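Local coordinates for protein phosphoribosylglycinamide synthetase (Anaerococcus prevotii, PDB 4DIM) that probably binds ATP and a metal ion such as manganese and acts as a ligase of the ATP-grasp family, at residues R9-G14 / Q65-L70; L20-A25 / G74-C79; Y194-Q199 / E240-E245. All blocks are in the same frame, centred on the assembly; numbering follows the deposited sequence.

Contact 1 of 3, residues R9-G14 / Q65-L70; sequences RLLILG and QKVKDL
Arg9 and Leu11, two residues apart on strand 9-13, meet Leu70 and Val67 where the chain leaves helix 60-66 and heads for strand 74-76. The setting is a Rossmann-like parallel sheet, and helix 60-66 belongs to the beta-alpha-beta crossover from strand 51-54 to strand 74-76. Arg9 comes first. Its guanidinium grips one acceptor side-on, NE giving a hydrogen bond to Leu70 O at 3.0 Å and NH1 another to the same Leu70 O at 2.9 Å. The oxygen lies within 7° of the guanidinium plane, while both nitrogens approach from one face of the carbonyl group. The chain reaches this position through a bend at chi3 (63°), which brings NE as well as NH1 to the acceptor. Arginine suits the place because its flat end offers NE and NH1 side by side to one oxygen while NH1 also forms a salt bridge with Glu51. An alanine here is likely to leave Leu70 O without its two donors and Glu51 without its charged mate, freeing the end of the turn to shift. That turn, type I from Val67 to Leu70, is closed by a weak bond from Leu70 N to Val67 O. Leu11 follows, its branched end spanning both apolar partners of the turn: CD1 approaches Leu70 CD1 at 4.5 Å, and the side chain crosses Val67 at about a right angle, Leu11 CD2 resting 3.9 Å from Val67 CG1.

Contact 2 of 3, residues L20-A25 / G74-C79; sequences LGLYKA and GAATCC
No ring or other flat side-chain group takes part where Leu22 meets Ala76 and Cys78. The one aromatic ring in these segments, that of Tyr23, is turned another way, packing on Ile12 and on Cys45 and Leu48 of helix 43-48, with its hydroxyl bonded to Gly14. What remains is aliphatic helix-on-sheet packing in the Rossmann-like domain: helix 20-29, which follows the first strand, lies against one face of the parallel sheet and reaches past that strand to the edge strand 74-76 and the chain leaving it. Gly21 may belong to a glycine-rich turn between strand and helix, resembling the Rossmann pattern. Leucine suits position 22 because its branched, wholly apolar end reaches the sheet and brings no polar group that would need a partner. Its CG stands opposite the backbone N (chi1 -173°), which extends the chain from the helix and carries CD2 toward the strand and the chain beyond it. Small residues receive it. Ala76 and Cys78 point to this face, whereas Thr77 between them points to the other, where its hydroxyl bonds to Leu13 and its side chain touches Ile84 and Leu87 of helix 84-94. Leu22 is also covered by Tyr298, Ile301 and Ala302 of helix 297-305, so the contact is buried. One methyl does the touching: Leu22 CD2 meets both beta carbons, 4.0 Å from Ala76 CB and likewise 4.0 Å from Cys78 CB.

Contact 3 of 3, residues Y194-Q199 / E240-E245; sequences YEFGAQ and EKTKTE
Thr242 is the one helix residue that meets the strand here, and its two branches go to different partners. The hydroxyl lies at the edge of the Phe196 ring, near the ring plane, with OG1 3.6 Å from Phe196 CZ; this is van der Waals contact. The methyl reaches further along the strand, Thr242 CG2 packing 4.1 Å from Ala198 CB. Threonine suits the spot because it is short, beta-branched and able to satisfy its own hydroxyl: buried though it is, OG1 bonds back to Ile238 O one helical turn earlier. With OG1 opposite the carbonyl carbon (chi1 -66°), the hydroxyl can turn back to that oxygen while CG2 points to the strand. Across from it, Phe196 supplies bulk, and Ala198 is small enough to let the helix approach, the nearest alpha carbons, those of Ala198 and Thr242, being 7.9 Å apart. Further out, the helix reinforces itself on the side away from the strand. Glu240 O accepts both Thr244 N and, at 3.1 Å, Thr244 OG1, the two donors arriving from opposite faces of the carbonyl plane, and Lys243 forms a weak salt bridge with Glu240. Lys241 is tied to Asp237 and to Asn269. Helix 236-253 packs against one face of the larger antiparallel sheet, part of the ATP-grasp fold: strand 194-203 runs between strands 258-267 and 206-219, Phe196 also touches Met264 and Leu266, and Thr242 rests on Pro212 and on Val271 of edge strand 270-277.

In the fold
Contacts 1 and 2 belong to one parallel sheet, their segments alternating along the chain and their centres about 13 Å apart. Strand 9-13 leads into helix 20-29, and helix 60-66 into strand 74-76; the two strands are neighbours in that sheet, Leu13 N probably bonding to Ala76 O at 2.8 Å. Contact 3 comes later in the chain, on the other side of its centre, in the larger antiparallel sheet, which contains strands 194-203 and 258-267. Its centre is about 34 Å from that of contact 1 and about 25 Å from that of contact 2, whose nearest atoms are about 8 Å away. In ATP-grasp enzymes the nucleotide lies between two subdomains of the ATP-grasp domain, probably so here.

Contact 1 of 3, residues R9-G14 / Q65-L70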
loop_
_atom_site.group_PDB
_atom_site.type_symbol
_atom_site.label_atom_id
_atom_site.label_comp_id
_atom_site.label_asym_id
_atom_site.label_seq_id
_atom_site.Cartn_x
_atom_site.Cartn_y
_atom_site.Cartn_z
ATOM N N ARG A 9 -9.872 8.514 22.324
ATOM C CA ARG A 9 -9.496 7.096 22.154
ATOM C C ARG A 9 -9.523 6.634 20.699
ATOM O O ARG A 9 -10.570 6.659 20.064
ATOM C CB ARG A 9 -10.425 6.189 23.000
ATOM C CG ARG A 9 -10.361 6.479 24.515
ATOM C CD ARG A 9 -11.508 5.884 25.317
ATOM N NE ARG A 9 -11.547 4.415 25.264
ATOM C CZ ARG A 9 -10.854 3.591 26.056
ATOM N NH1 ARG A 9 -10.955 2.275 25.902
ATOM N NH2 ARG A 9 -10.054 4.075 27.005
ATOM N N LEU A 10 -8.380 6.148 20.194
ATOM C CA LEU A 10 -8.278 5.675 18.815
ATOM C C LEU A 10 -7.858 4.262 18.833
ATOM O O LEU A 10 -6.781 3.992 19.344
ATOM C CB LEU A 10 -7.254 6.515 17.992
ATOM C CG LEU A 10 -7.002 6.073 16.536
ATOM C CD1 LEU A 10 -8.150 6.401 15.665
ATOM C CD2 LEU A 10 -5.720 6.665 15.997
ATOM N N LEU A 11 -8.620 3.384 18.182
ATOM C CA LEU A 11 -8.260 1.977 18.043
ATOM C C LEU A 11 -7.504 1.851 16.752
ATOM O O LEU A 11 -8.028 2.226 15.698
ATOM C CB LEU A 11 -9.506 1.063 18.051
ATOM C CG LEU A 11 -9.317 -0.369 17.506
ATOM C CD1 LEU A 11 -8.670 -1.307 18.566
ATOM C CD2 LEU A 11 -10.631 -0.928 16.991
ATOM N N ILE A 12 -6.264 1.372 16.809
ATOM C CA ILE A 12 -5.489 1.176 15.599
ATOM C C ILE A 12 -5.536 -0.294 15.295
ATOM O O ILE A 12 -5.082 -1.087 16.113
ATOM C CB ILE A 12 -4.064 1.717 15.692
ATOM C CG1 ILE A 12 -4.079 3.256 15.855
ATOM C CG2 ILE A 12 -3.287 1.290 14.436
ATOM C CD1 ILE A 12 -2.780 3.863 16.488
ATOM N N LEU A 13 -6.071 -0.671 14.130
ATOM C CA LEU A 13 -6.182 -2.083 13.750
ATOM C C LEU A 13 -4.867 -2.539 13.175
ATOM O O LEU A 13 -4.490 -2.088 12.094
ATOM C CB LEU A 13 -7.300 -2.308 12.731
ATOM C CG LEU A 13 -8.723 -2.204 13.251
ATOM C CD1 LEU A 13 -9.158 -0.740 13.374
ATOM C CD2 LEU A 13 -9.675 -2.896 12.337
ATOM N N GLY A 14 -4.165 -3.369 13.927
ATOM C CA GLY A 14 -2.874 -3.917 13.564
ATOM C C GLY A 14 -1.795 -3.269 14.387
ATOM O O GLY A 14 -1.929 -2.097 14.733
ATOM N N GLN A 65 -18.218 -6.784 17.220
ATOM C CA GLN A 65 -18.662 -7.146 18.559
ATOM C C GLN A 65 -17.723 -6.572 19.615
ATOM O O GLN A 65 -18.171 -5.967 20.587
ATOM C CB GLN A 65 -18.750 -8.691 18.714
ATOM C CG GLN A 65 -20.114 -9.335 18.371
ATOM C CD GLN A 65 -20.892 -8.698 17.232
ATOM O OE1 GLN A 65 -20.650 -8.964 16.043
ATOM N NE2 GLN A 65 -21.884 -7.877 17.569
ATOM N N LYS A 66 -16.429 -6.761 19.421
ATOM C CA LYS A 66 -15.418 -6.351 20.385
ATOM C C LYS A 66 -15.305 -4.819 20.604
ATOM O O LYS A 66 -14.838 -4.446 21.679
ATOM C CB LYS A 66 -14.038 -6.934 19.986
ATOM C CG LYS A 66 -13.945 -8.444 20.244
ATOM C CD LYS A 66 -12.579 -9.030 19.909
ATOM C CE LYS A 66 -12.466 -10.528 20.167
ATOM N NZ LYS A 66 -12.231 -10.861 21.602
ATOM N N VAL A 67 -15.767 -3.954 19.660
ATOM C CA VAL A 67 -15.617 -2.486 19.742
ATOM C C VAL A 67 -16.768 -1.764 20.439
ATOM O O VAL A 67 -16.666 -0.563 20.716
ATOM C CB VAL A 67 -15.402 -1.857 18.351
ATOM C CG1 VAL A 67 -14.157 -2.434 17.697
ATOM C CG2 VAL A 67 -16.628 -2.002 17.432
ATOM N N LYS A 68 -17.857 -2.451 20.690
ATOM C CA LYS A 68 -19.008 -1.818 21.329
ATOM C C LYS A 68 -18.678 -1.331 22.747
ATOM O O LYS A 68 -19.125 -0.244 23.141
ATOM C CB LYS A 68 -20.227 -2.763 21.338
ATOM C CG LYS A 68 -21.166 -2.538 20.125
ATOM C CD LYS A 68 -22.045 -1.242 20.236
ATOM C CE LYS A 68 -22.852 -0.954 18.982
ATOM N NZ LYS A 68 -23.300 0.464 18.898
ATOM N N ASP A 69 -17.831 -2.095 23.477
ATOM C CA ASP A 69 -17.432 -1.737 24.834
ATOM C C ASP A 69 -16.025 -1.092 24.889
ATOM O O ASP A 69 -15.515 -0.925 25.988
ATOM C CB ASP A 69 -17.516 -2.977 25.735
ATOM C CG ASP A 69 -18.920 -3.581 25.818
ATOM O OD1 ASP A 69 -19.745 -3.087 26.641
ATOM O OD2 ASP A 69 -19.198 -4.542 25.067
ATOM N N LEU A 70 -15.446 -0.618 23.749
ATOM C CA LEU A 70 -14.123 0.019 23.775
ATOM C C LEU A 70 -14.160 1.569 23.833
ATOM O O LEU A 70 -13.093 2.181 23.950
ATOM C CB LEU A 70 -13.247 -0.447 22.596
ATOM C CG LEU A 70 -12.786 -1.931 22.651
ATOM C CD1 LEU A 70 -11.948 -2.267 21.462
ATOM C CD2 LEU A 70 -12.037 -2.273 23.962
#

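Contact 2 of 3, residues L20-A25 / G74-C79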
loop_
_atom_site.group_PDB
_atom_site.type_symbol
_atom_site.label_atom_id
_atom_site.label_comp_id
_atom_site.label_asym_id
_atom_site.label_seq_id
_atom_site.Cartn_x
_atom_site.Cartn_y
_atom_site.Cartn_z
ATOM N N LEU A 20 4.200 1.476 13.410
ATOM C CA LEU A 20 4.518 2.287 14.577
ATOM C C LEU A 20 4.428 3.798 14.356
ATOM O O LEU A 20 4.422 4.531 15.343
ATOM C CB LEU A 20 5.880 1.919 15.225
ATOM C CG LEU A 20 7.224 2.069 14.519
ATOM C CD1 LEU A 20 7.561 3.564 14.135
ATOM C CD2 LEU A 20 8.337 1.519 15.436
ATOM N N GLY A 21 4.337 4.256 13.116
ATOM C CA GLY A 21 4.274 5.681 12.813
ATOM C C GLY A 21 2.971 6.319 13.237
ATOM O O GLY A 21 2.927 7.463 13.711
ATOM N N LEU A 22 1.905 5.572 13.057
ATOM C CA LEU A 22 0.602 6.035 13.450
ATOM C C LEU A 22 0.434 5.994 14.974
ATOM O O LEU A 22 -0.237 6.865 15.530
ATOM C CB LEU A 22 -0.412 5.193 12.740
ATOM C CG LEU A 22 -1.827 5.564 12.862
ATOM C CD1 LEU A 22 -2.085 6.958 12.296
ATOM C CD2 LEU A 22 -2.640 4.575 12.148
ATOM N N TYR A 23 1.073 5.031 15.653
ATOM C CA TYR A 23 1.078 4.956 17.115
ATOM C C TYR A 23 1.874 6.124 17.683
ATOM O O TYR A 23 1.495 6.718 18.690
ATOM C CB TYR A 23 1.662 3.616 17.606
ATOM C CG TYR A 23 0.715 2.448 17.477
ATOM C CD1 TYR A 23 -0.197 2.142 18.490
ATOM C CD2 TYR A 23 0.739 1.630 16.361
ATOM C CE1 TYR A 23 -1.088 1.074 18.370
ATOM C CE2 TYR A 23 -0.139 0.549 16.234
ATOM C CZ TYR A 23 -1.028 0.256 17.260
ATOM O OH TYR A 23 -1.936 -0.764 17.142
ATOM N N LYS A 24 2.968 6.462 17.032
ATOM C CA LYS A 24 3.836 7.561 17.455
ATOM C C LYS A 24 3.107 8.913 17.293
ATOM O O LYS A 24 3.119 9.740 18.200
ATOM C CB LYS A 24 5.142 7.534 16.630
ATOM C CG LYS A 24 6.256 8.380 17.245
ATOM C CD LYS A 24 7.325 8.813 16.239
ATOM C CE LYS A 24 7.127 10.228 15.728
ATOM N NZ LYS A 24 8.176 10.638 14.748
ATOM N N ALA A 25 2.450 9.107 16.152
ATOM C CA ALA A 25 1.725 10.343 15.834
ATOM C C ALA A 25 0.569 10.553 16.778
ATOM O O ALA A 25 0.415 11.638 17.336
ATOM C CB ALA A 25 1.229 10.305 14.404
ATOM N N GLY A 74 -12.486 7.105 17.377
ATOM C CA GLY A 74 -12.173 6.754 16.001
ATOM C C GLY A 74 -11.451 5.427 15.867
ATOM O O GLY A 74 -11.122 4.763 16.849
ATOM N N ALA A 75 -11.181 5.043 14.624
ATOM C CA ALA A 75 -10.389 3.853 14.328
ATOM C C ALA A 75 -9.584 4.077 13.064
ATOM O O ALA A 75 -9.952 4.864 12.184
ATOM C CB ALA A 75 -11.244 2.603 14.212
ATOM N N ALA A 76 -8.427 3.438 13.029
ATOM C CA ALA A 76 -7.542 3.601 11.902
ATOM C C ALA A 76 -6.756 2.344 11.648
ATOM O O ALA A 76 -6.622 1.493 12.511
ATOM C CB ALA A 76 -6.609 4.770 12.159
ATOM N N THR A 77 -6.317 2.202 10.428
ATOM C CA THR A 77 -5.463 1.104 9.989
ATOM C C THR A 77 -4.523 1.752 9.066
ATOM O O THR A 77 -4.770 2.874 8.632
ATOM C CB THR A 77 -6.240 -0.076 9.376
ATOM O OG1 THR A 77 -5.371 -1.223 9.289
ATOM C CG2 THR A 77 -6.804 0.232 8.016
ATOM N N CYS A 78 -3.415 1.104 8.812
ATOM C CA CYS A 78 -2.428 1.684 7.946
ATOM C C CYS A 78 -1.474 0.601 7.506
ATOM O O CYS A 78 -1.375 -0.434 8.160
ATOM C CB CYS A 78 -1.730 2.855 8.663
ATOM S SG CYS A 78 -0.078 2.502 9.344
ATOM N N CYS A 79 -0.924 0.773 6.299
ATOM C CA CYS A 79 0.133 -0.016 5.688
ATOM C C CYS A 79 -0.228 -1.461 5.337
ATOM O O CYS A 79 0.620 -2.130 4.759
ATOM C CB CYS A 79 1.377 0.051 6.572
ATOM S SG CYS A 79 2.039 1.750 6.761
#

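Contact 3 of 3, residues Y194-Q199 / E240-E245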
loop_
_atom_site.group_PDB
_atom_site.type_symbol
_atom_site.label_atom_id
_atom_site.label_comp_id
_atom_site.label_asym_id
_atom_site.label_seq_id
_atom_site.Cartn_x
_atom_site.Cartn_y
_atom_site.Cartn_z
ATOM N N TYR A 194 5.382 0.391 -17.882
ATOM C CA TYR A 194 6.087 0.930 -16.713
ATOM C C TYR A 194 5.169 0.883 -15.461
ATOM O O TYR A 194 4.132 1.564 -15.424
ATOM C CB TYR A 194 6.609 2.360 -16.979
ATOM C CG TYR A 194 7.480 2.867 -15.851
ATOM C CD1 TYR A 194 8.697 2.255 -15.554
ATOM C CD2 TYR A 194 7.048 3.894 -15.016
ATOM C CE1 TYR A 194 9.452 2.638 -14.447
ATOM C CE2 TYR A 194 7.826 4.323 -13.938
ATOM C CZ TYR A 194 9.019 3.677 -13.642
ATOM O OH TYR A 194 9.804 4.050 -12.565
ATOM N N GLU A 195 5.536 0.044 -14.460
ATOM C CA GLU A 195 4.758 -0.082 -13.212
ATOM C C GLU A 195 5.196 0.949 -12.188
ATOM O O GLU A 195 6.384 1.143 -11.952
ATOM C CB GLU A 195 4.887 -1.459 -12.577
ATOM C CG GLU A 195 4.387 -2.601 -13.421
ATOM C CD GLU A 195 4.702 -3.983 -12.865
ATOM O OE1 GLU A 195 5.481 -4.078 -11.888
ATOM O OE2 GLU A 195 4.172 -4.975 -13.418
ATOM N N PHE A 196 4.238 1.610 -11.570
ATOM C CA PHE A 196 4.525 2.583 -10.533
ATOM C C PHE A 196 3.289 2.664 -9.656
ATOM O O PHE A 196 2.350 1.910 -9.873
ATOM C CB PHE A 196 4.936 3.942 -11.159
ATOM C CG PHE A 196 3.842 4.624 -11.929
ATOM C CD1 PHE A 196 3.067 5.607 -11.337
ATOM C CD2 PHE A 196 3.479 4.178 -13.183
ATOM C CE1 PHE A 196 1.980 6.163 -12.007
ATOM C CE2 PHE A 196 2.360 4.698 -13.824
ATOM C CZ PHE A 196 1.657 5.736 -13.258
ATOM N N GLY A 197 3.316 3.521 -8.653
ATOM C CA GLY A 197 2.203 3.706 -7.743
ATOM C C GLY A 197 1.869 5.154 -7.477
ATOM O O GLY A 197 2.485 6.075 -8.025
ATOM N N ALA A 198 0.901 5.364 -6.585
ATOM C CA ALA A 198 0.523 6.699 -6.164
ATOM C C ALA A 198 -0.157 6.680 -4.824
ATOM O O ALA A 198 -0.827 5.710 -4.485
ATOM C CB ALA A 198 -0.387 7.335 -7.189
ATOM N N GLN A 199 -0.016 7.780 -4.083
ATOM C CA GLN A 199 -0.668 8.010 -2.807
ATOM C C GLN A 199 -1.672 9.103 -2.992
ATOM O O GLN A 199 -1.460 10.010 -3.791
ATOM C CB GLN A 199 0.315 8.430 -1.682
ATOM C CG GLN A 199 1.381 7.425 -1.277
ATOM C CD GLN A 199 0.877 6.083 -0.807
ATOM O OE1 GLN A 199 0.413 5.934 0.319
ATOM N NE2 GLN A 199 0.926 5.081 -1.665
ATOM N N GLU A 240 -0.231 14.232 -14.432
ATOM C CA GLU A 240 -1.601 14.759 -14.494
ATOM C C GLU A 240 -2.600 13.720 -14.901
ATOM O O GLU A 240 -3.732 13.754 -14.430
ATOM C CB GLU A 240 -1.675 15.928 -15.462
ATOM C CG GLU A 240 -0.875 17.141 -15.011
ATOM C CD GLU A 240 -1.054 17.627 -13.576
ATOM O OE1 GLU A 240 -2.200 17.965 -13.187
ATOM O OE2 GLU A 240 -0.032 17.694 -12.848
ATOM N N LYS A 241 -2.201 12.808 -15.795
ATOM C CA LYS A 241 -3.040 11.679 -16.180
ATOM C C LYS A 241 -3.317 10.763 -14.964
ATOM O O LYS A 241 -4.400 10.213 -14.877
ATOM C CB LYS A 241 -2.384 10.895 -17.314
ATOM C CG LYS A 241 -2.691 11.449 -18.689
ATOM C CD LYS A 241 -1.829 10.784 -19.763
ATOM C CE LYS A 241 -2.026 11.390 -21.139
ATOM N NZ LYS A 241 -0.892 11.070 -22.028
ATOM N N THR A 242 -2.359 10.630 -14.040
ATOM C CA THR A 242 -2.468 9.826 -12.816
ATOM C C THR A 242 -3.450 10.515 -11.839
ATOM O O THR A 242 -4.333 9.858 -11.263
ATOM C CB THR A 242 -1.045 9.610 -12.207
ATOM O OG1 THR A 242 -0.289 8.817 -13.112
ATOM C CG2 THR A 242 -1.050 8.903 -10.886
ATOM N N LYS A 243 -3.303 11.828 -11.676
ATOM C CA LYS A 243 -4.198 12.648 -10.863
ATOM C C LYS A 243 -5.637 12.510 -11.364
ATOM O O LYS A 243 -6.567 12.383 -10.570
ATOM C CB LYS A 243 -3.771 14.150 -10.903
ATOM C CG LYS A 243 -2.551 14.484 -10.020
ATOM C CD LYS A 243 -1.949 15.855 -10.199
ATOM C CE LYS A 243 -0.696 15.996 -9.350
ATOM N NZ LYS A 243 -0.077 17.357 -9.464
ATOM N N THR A 244 -5.800 12.467 -12.685
ATOM C CA THR A 244 -7.100 12.329 -13.286
ATOM C C THR A 244 -7.717 10.971 -12.986
ATOM O O THR A 244 -8.881 10.935 -12.578
ATOM C CB THR A 244 -7.022 12.565 -14.791
ATOM O OG1 THR A 244 -6.756 13.959 -15.013
ATOM C CG2 THR A 244 -8.316 12.159 -15.512
ATOM N N GLU A 245 -6.991 9.859 -13.247
ATOM C CA GLU A 245 -7.571 8.526 -13.048
ATOM C C GLU A 245 -7.789 8.230 -11.580
ATOM O O GLU A 245 -8.796 7.612 -11.249
ATOM C CB GLU A 245 -6.711 7.413 -13.667
ATOM C CG GLU A 245 -6.593 7.405 -15.176
ATOM C CD GLU A 245 -7.863 7.652 -15.971
ATOM O OE1 GLU A 245 -8.707 6.733 -16.012
ATOM O OE2 GLU A 245 -7.999 8.737 -16.586
#